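Local coordinates for protein phosphoserine phosphatase RsbX (Bacillus subtilis, PDB 3W43) that dephosphorylates the phosphoserine protein RsbS as a manganese-bound PPM-type phosphatase and so acts as a negative regulator of sigma-B activity, at residues A[23-28]-A[188-193]; A[40-45]-A[153-158]; A[12-17]-A[29-34]; A[161-166]-A[178-183]. All coordinates share one frame; numbering follows the deposited sequence.

Contact 1. Residues A[23-28]-A[188-193]. With MN (manganese (II) ion), chain B.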
loop_
_atom_site.group_PDB
_atom_site.type_symbol
_atom_site.label_atom_id
_atom_site.label_comp_id
_atom_site.label_asym_id
_atom_site.label_seq_id
_atom_site.Cartn_x
_atom_site.Cartn_y
_atom_site.Cartn_z
ATOM N N SER A 23 -2.676 8.968 -19.174
ATOM C CA SER A 23 -1.244 8.713 -19.357
ATOM C C SER A 23 -0.446 8.743 -18.057
ATOM O O SER A 23 0.594 8.094 -17.943
ATOM C CB SER A 23 -0.665 9.705 -20.355
ATOM O OG SER A 23 -1.168 9.425 -21.647
ATOM N N ILE A 24 -0.938 9.491 -17.077
ATOM C CA ILE A 24 -0.326 9.550 -15.757
ATOM C C ILE A 24 -1.282 8.935 -14.753
ATOM O O ILE A 24 -2.500 9.113 -14.852
ATOM C CB ILE A 24 0.059 10.996 -15.362
ATOM C CG1 ILE A 24 0.950 11.009 -14.114
ATOM C CG2 ILE A 24 -1.156 11.864 -15.188
ATOM C CD1 ILE A 24 1.955 12.146 -14.080
ATOM N N CYS A 25 -0.726 8.183 -13.808
ATOM C CA CYS A 25 -1.517 7.523 -12.789
ATOM C C CYS A 25 -1.824 8.452 -11.625
ATOM O O CYS A 25 -0.947 9.147 -11.105
ATOM C CB CYS A 25 -0.773 6.294 -12.286
ATOM S SG CYS A 25 -1.824 5.131 -11.389
ATOM N N GLY A 26 -3.085 8.463 -11.207
ATOM C CA GLY A 26 -3.464 9.186 -10.007
ATOM C C GLY A 26 -3.009 8.523 -8.718
ATOM O O GLY A 26 -2.964 9.175 -7.681
ATOM N N ASP A 27 -2.687 7.232 -8.785
ATOM C CA ASP A 27 -2.127 6.508 -7.637
ATOM C C ASP A 27 -0.608 6.671 -7.664
ATOM O O ASP A 27 -0.019 6.732 -8.754
ATOM C CB ASP A 27 -2.366 4.999 -7.747
ATOM C CG ASP A 27 -3.832 4.565 -7.645
ATOM O OD1 ASP A 27 -4.750 5.366 -7.333
ATOM O OD2 ASP A 27 -4.027 3.353 -7.899
ATOM N N SER A 28 0.030 6.660 -6.488
ATOM C CA SER A 28 1.491 6.587 -6.401
ATOM C C SER A 28 1.888 5.569 -5.349
ATOM O O SER A 28 1.084 5.184 -4.502
ATOM C CB SER A 28 2.095 7.944 -6.012
ATOM O OG SER A 28 1.867 8.939 -6.994
ATOM N N LYS A 188 -11.265 0.645 -15.106
ATOM C CA LYS A 188 -12.299 1.575 -14.655
ATOM C C LYS A 188 -11.727 2.656 -13.750
ATOM O O LYS A 188 -12.257 3.766 -13.681
ATOM C CB LYS A 188 -13.460 0.852 -13.968
ATOM C CG LYS A 188 -14.344 0.038 -14.912
ATOM C CD LYS A 188 -15.542 -0.571 -14.186
ATOM C CE LYS A 188 -16.648 0.445 -13.915
ATOM N NZ LYS A 188 -17.324 0.925 -15.162
ATOM N N ASP A 189 -10.644 2.324 -13.054
ATOM C CA ASP A 189 -9.955 3.281 -12.203
ATOM C C ASP A 189 -8.478 2.947 -12.249
ATOM O O ASP A 189 -8.108 1.846 -12.645
ATOM C CB ASP A 189 -10.482 3.166 -10.761
ATOM C CG ASP A 189 -9.976 4.265 -9.845
ATOM O OD1 ASP A 189 -9.460 5.294 -10.350
ATOM O OD2 ASP A 189 -10.103 4.095 -8.609
ATOM N N ASP A 190 -7.638 3.887 -11.815
ATOM C CA ASP A 190 -6.252 3.580 -11.484
ATOM C C ASP A 190 -6.234 2.392 -10.536
ATOM O O ASP A 190 -7.042 2.310 -9.599
ATOM C CB ASP A 190 -5.577 4.768 -10.803
ATOM C CG ASP A 190 -5.437 5.981 -11.716
ATOM O OD1 ASP A 190 -5.139 5.828 -12.924
ATOM O OD2 ASP A 190 -5.604 7.112 -11.215
ATOM N N LEU A 191 -5.286 1.488 -10.754
ATOM C CA LEU A 191 -5.199 0.272 -9.963
ATOM C C LEU A 191 -3.740 0.026 -9.586
ATOM O O LEU A 191 -2.889 -0.097 -10.471
ATOM C CB LEU A 191 -5.779 -0.896 -10.768
ATOM C CG LEU A 191 -6.016 -2.231 -10.080
ATOM C CD1 LEU A 191 -6.922 -3.072 -10.955
ATOM C CD2 LEU A 191 -4.709 -2.948 -9.816
ATOM N N THR A 192 -3.465 -0.031 -8.279
ATOM C CA THR A 192 -2.114 -0.246 -7.770
ATOM C C THR A 192 -2.176 -1.279 -6.658
ATOM O O THR A 192 -3.023 -1.177 -5.761
ATOM C CB THR A 192 -1.541 1.060 -7.178
ATOM O OG1 THR A 192 -1.604 2.098 -8.159
ATOM C CG2 THR A 192 -0.087 0.890 -6.759
ATOM N N TYR A 193 -1.261 -2.239 -6.669
ATOM C CA TYR A 193 -1.094 -3.092 -5.511
ATOM C C TYR A 193 0.354 -3.467 -5.308
ATOM O O TYR A 193 1.139 -3.507 -6.255
ATOM C CB TYR A 193 -1.992 -4.336 -5.553
ATOM C CG TYR A 193 -1.778 -5.323 -6.679
ATOM C CD1 TYR A 193 -0.784 -6.307 -6.619
ATOM C CD2 TYR A 193 -2.627 -5.315 -7.789
ATOM C CE1 TYR A 193 -0.631 -7.233 -7.661
ATOM C CE2 TYR A 193 -2.494 -6.237 -8.803
ATOM C CZ TYR A 193 -1.497 -7.183 -8.749
ATOM O OH TYR A 193 -1.402 -8.082 -9.789
HETATM MN MN MN B . -9.047 5.075 -6.876
HETATM O O HOH W 1 -5.028 8.378 -14.017
HETATM O O HOH W 2 -6.024 7.617 -8.623
HETATM O O HOH W 3 -7.215 4.114 -7.569
HETATM O O HOH W 4 -8.899 6.806 -8.222
HETATM O O HOH W 5 -10.820 6.150 -6.031
#
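D27 and T192 face each other across the two beta sheets of the PPM-type phosphatase sandwich, near the end that holds the manganese ions; G26 and D190 continue the meeting in the adjoining loops. Two direct hydrogen bonds join the segments. T192 OG1 donates to D27 OD2 at 2.7 Å, using the anti lone pair of the carboxylate oxygen. T192 OG1 stands anti to its carbonyl carbon (chi1 -55°), which sends the hydroxyl across the gap while CG2 is turned aside, along the sheet. D27 OD2 also bonds T155 OG1. T192 OG1 in turn accepts from Q16 NE2; threonine is short enough to do both between the sheets. The second bond is bent: G26 N reaches D190 OD2 at 2.9 Å from above the carboxylate plane. D190 OD2 also lies close over G26 CA, a proximity that suits glycine. D190 OD1 is held by the backbone N of K19.

Water carries the rest of the polar contact. Water 1 donates to D190 OD1 and I24 O. Water 2 donates to both D27 OD1 and D190 OD2, acids whose planes are turned 70° apart; by giving one proton to each, it would be expected to ease their repulsion. Water 3 links D27 OD1 to D190 O and is itself a manganese ligand, so D27 acts from the second shell. D189 enters that first shell directly through OD2.

Van der Waals contact is slighter. C25, whose sulfur tolerates a buried polar setting, brings SG alongside the D190 carboxylate, 3.7 Å from OD1.

Contact 2. Residues A[40-45]-A[153-158]. With MN (manganese (II) ion), chain B; MN (manganese (II) ion), chain C.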
loop_
_atom_site.group_PDB
_atom_site.type_symbol
_atom_site.label_atom_id
_atom_site.label_comp_id
_atom_site.label_asym_id
_atom_site.label_seq_id
_atom_site.Cartn_x
_atom_site.Cartn_y
_atom_site.Cartn_z
ATOM N N CYS A 40 6.839 1.011 2.962
ATOM C CA CYS A 40 5.939 0.785 1.841
ATOM C C CYS A 40 4.746 1.704 1.986
ATOM O O CYS A 40 4.062 1.638 2.995
ATOM C CB CYS A 40 5.460 -0.676 1.891
ATOM S SG CYS A 40 4.407 -1.135 0.528
ATOM N N ALA A 41 4.487 2.534 0.977
ATOM C CA ALA A 41 3.325 3.419 0.992
ATOM C C ALA A 41 2.613 3.364 -0.331
ATOM O O ALA A 41 3.251 3.302 -1.385
ATOM C CB ALA A 41 3.734 4.842 1.307
ATOM N N VAL A 42 1.289 3.415 -0.278
ATOM C CA VAL A 42 0.472 3.471 -1.481
ATOM C C VAL A 42 -0.539 4.587 -1.271
ATOM O O VAL A 42 -1.176 4.642 -0.218
ATOM C CB VAL A 42 -0.248 2.115 -1.721
ATOM C CG1 VAL A 42 -1.164 2.193 -2.913
ATOM C CG2 VAL A 42 0.763 0.985 -1.901
ATOM N N ALA A 43 -0.681 5.463 -2.263
ATOM C CA ALA A 43 -1.580 6.607 -2.172
ATOM C C ALA A 43 -2.435 6.739 -3.421
ATOM O O ALA A 43 -1.978 6.494 -4.530
ATOM C CB ALA A 43 -0.789 7.883 -1.950
ATOM N N ASP A 44 -3.692 7.113 -3.221
ATOM C CA ASP A 44 -4.641 7.304 -4.302
ATOM C C ASP A 44 -5.098 8.767 -4.271
ATOM O O ASP A 44 -5.834 9.169 -3.385
ATOM C CB ASP A 44 -5.809 6.335 -4.084
ATOM C CG ASP A 44 -6.887 6.464 -5.153
ATOM O OD1 ASP A 44 -6.774 7.370 -6.005
ATOM O OD2 ASP A 44 -7.837 5.650 -5.155
ATOM N N GLY A 45 -4.595 9.571 -5.205
ATOM C CA GLY A 45 -4.976 10.976 -5.265
ATOM C C GLY A 45 -6.426 11.088 -5.684
ATOM O O GLY A 45 -6.898 10.306 -6.499
ATOM N N ILE A 153 -1.133 -4.534 -0.196
ATOM C CA ILE A 153 -1.731 -3.220 -0.028
ATOM C C ILE A 153 -2.259 -2.824 -1.400
ATOM O O ILE A 153 -1.535 -2.930 -2.395
ATOM C CB ILE A 153 -0.714 -2.157 0.456
ATOM C CG1 ILE A 153 -0.159 -2.522 1.831
ATOM C CG2 ILE A 153 -1.363 -0.774 0.515
ATOM C CD1 ILE A 153 0.998 -1.638 2.281
ATOM N N HIS A 154 -3.498 -2.357 -1.490
ATOM C CA HIS A 154 -4.057 -2.032 -2.796
ATOM C C HIS A 154 -4.988 -0.851 -2.782
ATOM O O HIS A 154 -5.736 -0.633 -1.807
ATOM C CB HIS A 154 -4.730 -3.255 -3.447
ATOM C CG HIS A 154 -5.995 -3.723 -2.790
ATOM N ND1 HIS A 154 -7.229 -3.196 -3.106
ATOM C CD2 HIS A 154 -6.231 -4.721 -1.901
ATOM C CE1 HIS A 154 -8.164 -3.832 -2.421
ATOM N NE2 HIS A 154 -7.588 -4.770 -1.691
ATOM N N THR A 155 -4.953 -0.093 -3.869
ATOM C CA THR A 155 -5.948 0.953 -4.052
ATOM C C THR A 155 -7.297 0.387 -4.460
ATOM O O THR A 155 -7.434 -0.797 -4.797
ATOM C CB THR A 155 -5.486 2.036 -5.046
ATOM O OG1 THR A 155 -5.302 1.448 -6.342
ATOM C CG2 THR A 155 -4.205 2.696 -4.572
ATOM N N ASP A 156 -8.300 1.255 -4.412
ATOM C CA ASP A 156 -9.679 0.867 -4.662
ATOM C C ASP A 156 -9.971 0.532 -6.130
ATOM O O ASP A 156 -11.060 0.083 -6.447
ATOM C CB ASP A 156 -10.640 1.925 -4.096
ATOM C CG ASP A 156 -10.446 3.300 -4.712
ATOM O OD1 ASP A 156 -9.798 3.409 -5.774
ATOM O OD2 ASP A 156 -10.959 4.285 -4.124
ATOM N N GLY A 157 -9.008 0.737 -7.023
ATOM C CA GLY A 157 -9.133 0.246 -8.381
ATOM C C GLY A 157 -9.145 -1.268 -8.425
ATOM O O GLY A 157 -9.609 -1.841 -9.398
ATOM N N LEU A 158 -8.607 -1.915 -7.390
ATOM C CA LEU A 158 -8.632 -3.368 -7.268
ATOM C C LEU A 158 -9.764 -3.739 -6.321
ATOM O O LEU A 158 -9.746 -3.382 -5.130
ATOM C CB LEU A 158 -7.294 -3.906 -6.751
ATOM C CG LEU A 158 -7.207 -5.431 -6.585
ATOM C CD1 LEU A 158 -7.179 -6.086 -7.942
ATOM C CD2 LEU A 158 -5.983 -5.833 -5.790
HETATM MN MN MN B . -9.047 5.075 -6.876
HETATM MN MN MN C . -7.748 8.491 -7.519
HETATM O O HOH W 6 -7.671 3.699 -3.222
HETATM O O HOH W 5 -10.820 6.150 -6.031
HETATM O O HOH W 4 -8.899 6.806 -8.222
HETATM O O HOH W 3 -7.215 4.114 -7.569
HETATM O O HOH W 2 -6.024 7.617 -8.623
HETATM O O HOH W 7 -9.513 8.615 -6.040
#
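V42 and I153 meet in the middle of the PPM-type beta sandwich, where strand 37-45 of one sheet runs alongside strand 150-154 of the other, their touching parts 4° apart in direction. These two residues and T155 bury the most surface. V42 divides its branches between two partners: CG2 slides past I153 CG2 at 3.7 Å, and CG1 packs 3.5 Å from T155 CG2. With V42 CG1 anti to the backbone N (chi1 176°), CG2 drops toward the facing sheet beside I153 and CG1 lies along the sheet toward T155, a use for which a beta-branched residue is apt. The longer arm of I153 carries CD1 on to C40 SG.

T155 divides its roles. Its methyl lies over V42 and D44 CB, closing the apolar layer, while OG1 turns to D27 and strand 191-198. Its carbonyl O takes H154 ND1 and L158 N from opposite faces; the L158 bond closes the type I turn.

Beyond T155 lies the dinuclear centre characteristic of PPM phosphatases. D44 and water 4 bridge its two manganese ions; such a water is thought to be the nucleophile in this family. The D44 and D156 carboxylates stand nearly perpendicular, bringing D44 OD2 (2.2 Å) and D156 OD1 (2.1 Å) to the same manganese.

Contact 3. Residues A[12-17]-A[29-34]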
loop_
_atom_site.group_PDB
_atom_site.type_symbol
_atom_site.label_atom_id
_atom_site.label_comp_id
_atom_site.label_asym_id
_atom_site.label_seq_id
_atom_site.Cartn_x
_atom_site.Cartn_y
_atom_site.Cartn_z
ATOM N N THR A 12 8.898 -8.997 -3.132
ATOM C CA THR A 12 7.783 -8.121 -3.432
ATOM C C THR A 12 7.475 -8.054 -4.917
ATOM O O THR A 12 8.328 -8.281 -5.777
ATOM C CB THR A 12 8.023 -6.681 -2.924
ATOM O OG1 THR A 12 9.202 -6.151 -3.535
ATOM C CG2 THR A 12 8.183 -6.637 -1.421
ATOM N N LEU A 13 6.230 -7.705 -5.203
ATOM C CA LEU A 13 5.772 -7.411 -6.552
ATOM C C LEU A 13 4.845 -6.204 -6.481
ATOM O O LEU A 13 3.876 -6.203 -5.718
ATOM C CB LEU A 13 5.048 -8.631 -7.146
ATOM C CG LEU A 13 4.590 -8.545 -8.613
ATOM C CD1 LEU A 13 4.514 -9.938 -9.250
ATOM C CD2 LEU A 13 3.260 -7.819 -8.775
ATOM N N VAL A 14 5.153 -5.197 -7.291
ATOM C CA VAL A 14 4.297 -4.017 -7.449
ATOM C C VAL A 14 3.650 -4.077 -8.822
ATOM O O VAL A 14 4.329 -4.342 -9.811
ATOM C CB VAL A 14 5.105 -2.705 -7.359
ATOM C CG1 VAL A 14 4.195 -1.475 -7.473
ATOM C CG2 VAL A 14 5.951 -2.647 -6.095
ATOM N N TYR A 15 2.342 -3.834 -8.866
ATOM C CA TYR A 15 1.587 -3.772 -10.110
ATOM C C TYR A 15 0.856 -2.445 -10.174
ATOM O O TYR A 15 0.263 -2.026 -9.179
ATOM C CB TYR A 15 0.563 -4.924 -10.188
ATOM C CG TYR A 15 -0.309 -4.874 -11.447
ATOM C CD1 TYR A 15 -1.461 -4.072 -11.501
ATOM C CD2 TYR A 15 0.045 -5.579 -12.596
ATOM C CE1 TYR A 15 -2.242 -3.987 -12.652
ATOM C CE2 TYR A 15 -0.751 -5.518 -13.752
ATOM C CZ TYR A 15 -1.889 -4.709 -13.772
ATOM O OH TYR A 15 -2.681 -4.613 -14.908
ATOM N N GLN A 16 0.872 -1.799 -11.335
ATOM C CA GLN A 16 0.072 -0.594 -11.535
ATOM C C GLN A 16 -0.442 -0.468 -12.949
ATOM O O GLN A 16 0.295 -0.697 -13.905
ATOM C CB GLN A 16 0.869 0.652 -11.184
ATOM C CG GLN A 16 0.052 1.916 -11.131
ATOM C CD GLN A 16 0.861 3.080 -10.624
ATOM O OE1 GLN A 16 1.686 3.628 -11.349
ATOM N NE2 GLN A 16 0.634 3.468 -9.374
ATOM N N LEU A 17 -1.701 -0.069 -13.088
ATOM C CA LEU A 17 -2.270 0.239 -14.401
ATOM C C LEU A 17 -3.153 1.465 -14.290
ATOM O O LEU A 17 -3.987 1.556 -13.385
ATOM C CB LEU A 17 -3.065 -0.953 -14.953
ATOM C CG LEU A 17 -3.803 -0.824 -16.283
ATOM C CD1 LEU A 17 -2.839 -0.482 -17.396
ATOM C CD2 LEU A 17 -4.528 -2.123 -16.572
ATOM N N PHE A 29 3.138 5.140 -5.387
ATOM C CA PHE A 29 3.658 4.280 -4.346
ATOM C C PHE A 29 5.114 4.618 -4.088
ATOM O O PHE A 29 5.791 5.195 -4.937
ATOM C CB PHE A 29 3.509 2.804 -4.728
ATOM C CG PHE A 29 4.293 2.428 -5.950
ATOM C CD1 PHE A 29 5.611 1.992 -5.855
ATOM C CD2 PHE A 29 3.720 2.559 -7.216
ATOM C CE1 PHE A 29 6.344 1.687 -7.007
ATOM C CE2 PHE A 29 4.430 2.249 -8.365
ATOM C CZ PHE A 29 5.748 1.821 -8.262
ATOM N N PHE A 30 5.578 4.252 -2.900
ATOM C CA PHE A 30 6.990 4.257 -2.592
ATOM C C PHE A 30 7.327 3.007 -1.820
ATOM O O PHE A 30 6.610 2.656 -0.872
ATOM C CB PHE A 30 7.419 5.467 -1.750
ATOM C CG PHE A 30 8.899 5.466 -1.472
ATOM C CD1 PHE A 30 9.783 5.820 -2.488
ATOM C CD2 PHE A 30 9.415 5.023 -0.253
ATOM C CE1 PHE A 30 11.149 5.777 -2.295
ATOM C CE2 PHE A 30 10.793 4.974 -0.050
ATOM C CZ PHE A 30 11.657 5.351 -1.073
ATOM N N MET A 31 8.425 2.351 -2.178
ATOM C CA MET A 31 8.866 1.207 -1.400
ATOM C C MET A 31 10.378 1.093 -1.384
ATOM O O MET A 31 11.037 1.309 -2.405
ATOM C CB MET A 31 8.230 -0.073 -1.938
ATOM C CG MET A 31 8.557 -1.287 -1.100
ATOM S SD MET A 31 7.514 -2.706 -1.427
ATOM C CE MET A 31 7.921 -3.014 -3.127
ATOM N N LYS A 32 10.926 0.761 -0.221
ATOM C CA LYS A 32 12.356 0.528 -0.082
ATOM C C LYS A 32 12.529 -0.577 0.936
ATOM O O LYS A 32 12.052 -0.464 2.061
ATOM C CB LYS A 32 13.066 1.805 0.400
ATOM C CG LYS A 32 14.578 1.706 0.628
ATOM C CD LYS A 32 15.162 3.033 1.157
ATOM C CE LYS A 32 14.832 3.285 2.637
ATOM N NZ LYS A 32 15.339 4.600 3.180
ATOM N N ALA A 33 13.222 -1.638 0.527
ATOM C CA ALA A 33 13.559 -2.747 1.408
ATOM C C ALA A 33 15.077 -2.827 1.470
ATOM O O ALA A 33 15.750 -2.839 0.434
ATOM C CB ALA A 33 12.995 -4.057 0.868
ATOM N N ASP A 34 15.620 -2.867 2.673
ATOM C CA ASP A 34 17.056 -3.038 2.830
ATOM C C ASP A 34 17.300 -4.171 3.816
ATOM O O ASP A 34 16.398 -4.964 4.065
ATOM C CB ASP A 34 17.740 -1.717 3.221
ATOM C CG ASP A 34 17.172 -1.096 4.474
ATOM O OD1 ASP A 34 16.854 -1.819 5.439
ATOM O OD2 ASP A 34 17.054 0.144 4.497
#
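V14 presses its CG1 methyl onto the ring of F29, 3.7 Å from the ring centroid and 10° off the normal, a CH-pi contact placed almost squarely over the face. The F29 ring owes this position to chi1 of 63°, which puts CG between the backbone N and the carbonyl carbon and lays the ring nearly flat along its own sheet, its face turned to V14. A flat aromatic suits a place where one methyl must be covered broadly.

M31 begins differently. Its CG leaves anti to the backbone N, the chain runs out extended, and a bend at chi3 of 62° brings CE against both T12 and V14. There CE lies 3.6 Å from V14 CG2 and 3.4 Å from T12 OG1, T12 and M31 meeting tip to tip; the flexible thioether lets one terminal methyl fill both places.

Q16 is extended to its amide, whose NE2 comes to the edge of the F29 ring, near its plane and 3.9 Å from CD2. NE2 itself is hydrogen-bonded to T192 OG1.

The segments 12-17 and 29-33 run antiparallel, their axes 10.0 Å apart at closest, but belong to different sheets, making this face-to-face sandwich packing. I194 of strand 191-198 touches both V14 and M31, while L38 of strand 37-45 flanks M31 within the second sheet.

Contact 4. Residues A[161-166]-A[178-183]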
loop_
_atom_site.group_PDB
_atom_site.type_symbol
_atom_site.label_atom_id
_atom_site.label_comp_id
_atom_site.label_asym_id
_atom_site.label_seq_id
_atom_site.Cartn_x
_atom_site.Cartn_y
_atom_site.Cartn_z
ATOM N N PRO A 161 -13.126 -8.870 -2.959
ATOM C CA PRO A 161 -13.611 -9.250 -1.624
ATOM C C PRO A 161 -13.073 -10.588 -1.105
ATOM O O PRO A 161 -13.019 -10.787 0.109
ATOM C CB PRO A 161 -15.137 -9.301 -1.789
ATOM C CG PRO A 161 -15.401 -9.280 -3.256
ATOM C CD PRO A 161 -14.229 -8.616 -3.907
ATOM N N ASP A 162 -12.658 -11.483 -2.000
ATOM C CA ASP A 162 -12.133 -12.769 -1.561
ATOM C C ASP A 162 -10.602 -12.765 -1.598
ATOM O O ASP A 162 -9.991 -13.809 -1.780
ATOM C CB ASP A 162 -12.708 -13.890 -2.442
ATOM C CG ASP A 162 -12.604 -15.276 -1.814
ATOM O OD1 ASP A 162 -12.536 -15.407 -0.567
ATOM O OD2 ASP A 162 -12.609 -16.258 -2.592
ATOM N N ILE A 163 -9.985 -11.600 -1.382
ATOM C CA ILE A 163 -8.521 -11.478 -1.417
ATOM C C ILE A 163 -7.806 -12.465 -0.488
ATOM O O ILE A 163 -6.749 -12.980 -0.850
ATOM C CB ILE A 163 -8.061 -10.013 -1.146
ATOM C CG1 ILE A 163 -6.551 -9.845 -1.341
ATOM C CG2 ILE A 163 -8.461 -9.535 0.246
ATOM C CD1 ILE A 163 -6.048 -10.117 -2.753
ATOM N N ARG A 164 -8.371 -12.739 0.691
ATOM C CA ARG A 164 -7.685 -13.621 1.639
ATOM C C ARG A 164 -7.511 -15.031 1.067
ATOM O O ARG A 164 -6.490 -15.672 1.316
ATOM C CB ARG A 164 -8.362 -13.607 3.013
ATOM C CG ARG A 164 -8.022 -12.342 3.796
ATOM C CD ARG A 164 -8.771 -12.215 5.106
ATOM N NE ARG A 164 -10.170 -11.861 4.908
ATOM C CZ ARG A 164 -11.215 -12.599 5.274
ATOM N NH1 ARG A 164 -11.046 -13.762 5.890
ATOM N NH2 ARG A 164 -12.442 -12.158 5.031
ATOM N N SER A 165 -8.471 -15.499 0.270
ATOM C CA SER A 165 -8.354 -16.793 -0.404
ATOM C C SER A 165 -7.169 -16.816 -1.371
ATOM O O SER A 165 -6.452 -17.811 -1.457
ATOM C CB SER A 165 -9.650 -17.150 -1.145
ATOM O OG SER A 165 -9.813 -16.388 -2.333
ATOM N N HIS A 166 -6.967 -15.711 -2.100
ATOM C CA HIS A 166 -5.838 -15.584 -3.042
ATOM C C HIS A 166 -4.516 -15.654 -2.298
ATOM O O HIS A 166 -3.592 -16.334 -2.727
ATOM C CB HIS A 166 -5.900 -14.280 -3.834
ATOM C CG HIS A 166 -7.009 -14.232 -4.826
ATOM N ND1 HIS A 166 -6.806 -14.408 -6.176
ATOM C CD2 HIS A 166 -8.335 -14.015 -4.668
ATOM C CE1 HIS A 166 -7.963 -14.308 -6.805
ATOM N NE2 HIS A 166 -8.908 -14.080 -5.912
ATOM N N ASN A 178 -0.668 -13.300 -10.676
ATOM C CA ASN A 178 -1.342 -13.947 -11.807
ATOM C C ASN A 178 -2.799 -14.280 -11.498
ATOM O O ASN A 178 -3.666 -14.103 -12.352
ATOM C CB ASN A 178 -0.594 -15.202 -12.251
ATOM C CG ASN A 178 0.721 -14.885 -12.921
ATOM O OD1 ASN A 178 0.933 -13.785 -13.454
ATOM N ND2 ASN A 178 1.612 -15.858 -12.918
ATOM N N SER A 179 -3.079 -14.723 -10.270
ATOM C CA SER A 179 -4.451 -15.058 -9.901
ATOM C C SER A 179 -5.374 -13.838 -9.808
ATOM O O SER A 179 -6.592 -13.994 -9.817
ATOM C CB SER A 179 -4.503 -15.859 -8.593
ATOM O OG SER A 179 -4.317 -15.041 -7.439
ATOM N N LEU A 180 -4.784 -12.642 -9.723
ATOM C CA LEU A 180 -5.526 -11.384 -9.654
ATOM C C LEU A 180 -5.733 -10.730 -11.017
ATOM O O LEU A 180 -6.425 -9.708 -11.119
ATOM C CB LEU A 180 -4.812 -10.385 -8.741
ATOM C CG LEU A 180 -4.774 -10.761 -7.259
ATOM C CD1 LEU A 180 -3.881 -9.808 -6.505
ATOM C CD2 LEU A 180 -6.169 -10.814 -6.667
ATOM N N LYS A 181 -5.143 -11.300 -12.067
ATOM C CA LYS A 181 -5.160 -10.674 -13.394
ATOM C C LYS A 181 -6.569 -10.339 -13.864
ATOM O O LYS A 181 -6.809 -9.291 -14.488
ATOM C CB LYS A 181 -4.475 -11.593 -14.411
ATOM C CG LYS A 181 -4.541 -11.099 -15.838
ATOM C CD LYS A 181 -3.633 -9.913 -16.014
ATOM C CE LYS A 181 -3.734 -9.327 -17.422
ATOM N NZ LYS A 181 -3.693 -10.339 -18.508
ATOM N N MET A 182 -7.504 -11.229 -13.569
ATOM C CA MET A 182 -8.884 -11.014 -13.996
ATOM C C MET A 182 -9.470 -9.685 -13.513
ATOM O O MET A 182 -10.399 -9.162 -14.129
ATOM C CB MET A 182 -9.781 -12.168 -13.582
ATOM C CG MET A 182 -9.909 -12.350 -12.090
ATOM S SD MET A 182 -10.883 -13.816 -11.758
ATOM C CE MET A 182 -10.371 -14.194 -10.090
ATOM N N TYR A 183 -8.922 -9.143 -12.424
ATOM C CA TYR A 183 -9.414 -7.899 -11.834
ATOM C C TYR A 183 -8.740 -6.655 -12.367
ATOM O O TYR A 183 -9.073 -5.555 -11.940
ATOM C CB TYR A 183 -9.246 -7.938 -10.316
ATOM C CG TYR A 183 -10.007 -9.065 -9.702
ATOM C CD1 TYR A 183 -11.398 -9.118 -9.809
ATOM C CD2 TYR A 183 -9.352 -10.107 -9.055
ATOM C CE1 TYR A 183 -12.113 -10.163 -9.265
ATOM C CE2 TYR A 183 -10.067 -11.159 -8.489
ATOM C CZ TYR A 183 -11.448 -11.181 -8.606
ATOM O OH TYR A 183 -12.170 -12.214 -8.072
HETATM O O HOH W 8 -3.438 -17.048 -5.531
HETATM O O HOH W 9 -11.594 -14.157 -6.529
#
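The imidazole of H166 has L180 CD2 over one face, a CH-pi contact 3.9 Å from the ring centroid and displaced toward the rim. At its edge lies S179 OG, which accepts a hydrogen bond from H166 ND1 at 2.9 Å; the bond is nearly straight at 176° and lies in the ring plane, so it fixes the turn of the imidazole. D162 O lies at the edge too, in the same plane, and M182 CE approaches it, 4.1 Å from CE1. On the far nitrogen, NE2 shares water 9 with Y183 OH, and this water sits in the planes of both rings. Y183 carries M182 CG over the centre of one face. Histidine suits the place because its two nitrogens reach two points of segment 178-183, one directly and one through water, while its face packs on a methyl.

S179 OG also donates to I176 O of its own helix, and water 8 bridges H166 O and S179 OG, donating to both. On the sheet side, I163 CD1 packs 4.0 Å from L180 CD2, and both residues touch I152 of strand 150-154.

Helices 163-169 and 173-179 thus form part of the helical layer on the outer face of the six-stranded sheet, as in the alpha-beta-beta-alpha sandwich of PPM phosphatases.

Contacts 1, 2 and 3 all cross between the two sheets of the sandwich, whereas contact 4 ties two short helices on its outside. Contact 2 lies deepest, its centre about 5 Å from the centre of the chain, and passes from apolar packing to metal ligands; contact 1, also buried, is mostly polar and shares four waters and one manganese with it. Contact 3, partly buried, uses strand 27-33 as contact 1 does, but farther along, with methyl, thioether and aromatic packing in place of acids and water. Contact 4 is partly buried and mixes both kinds of chemistry; through Y183 it touches L158 of contact 2 and L191 of contact 1.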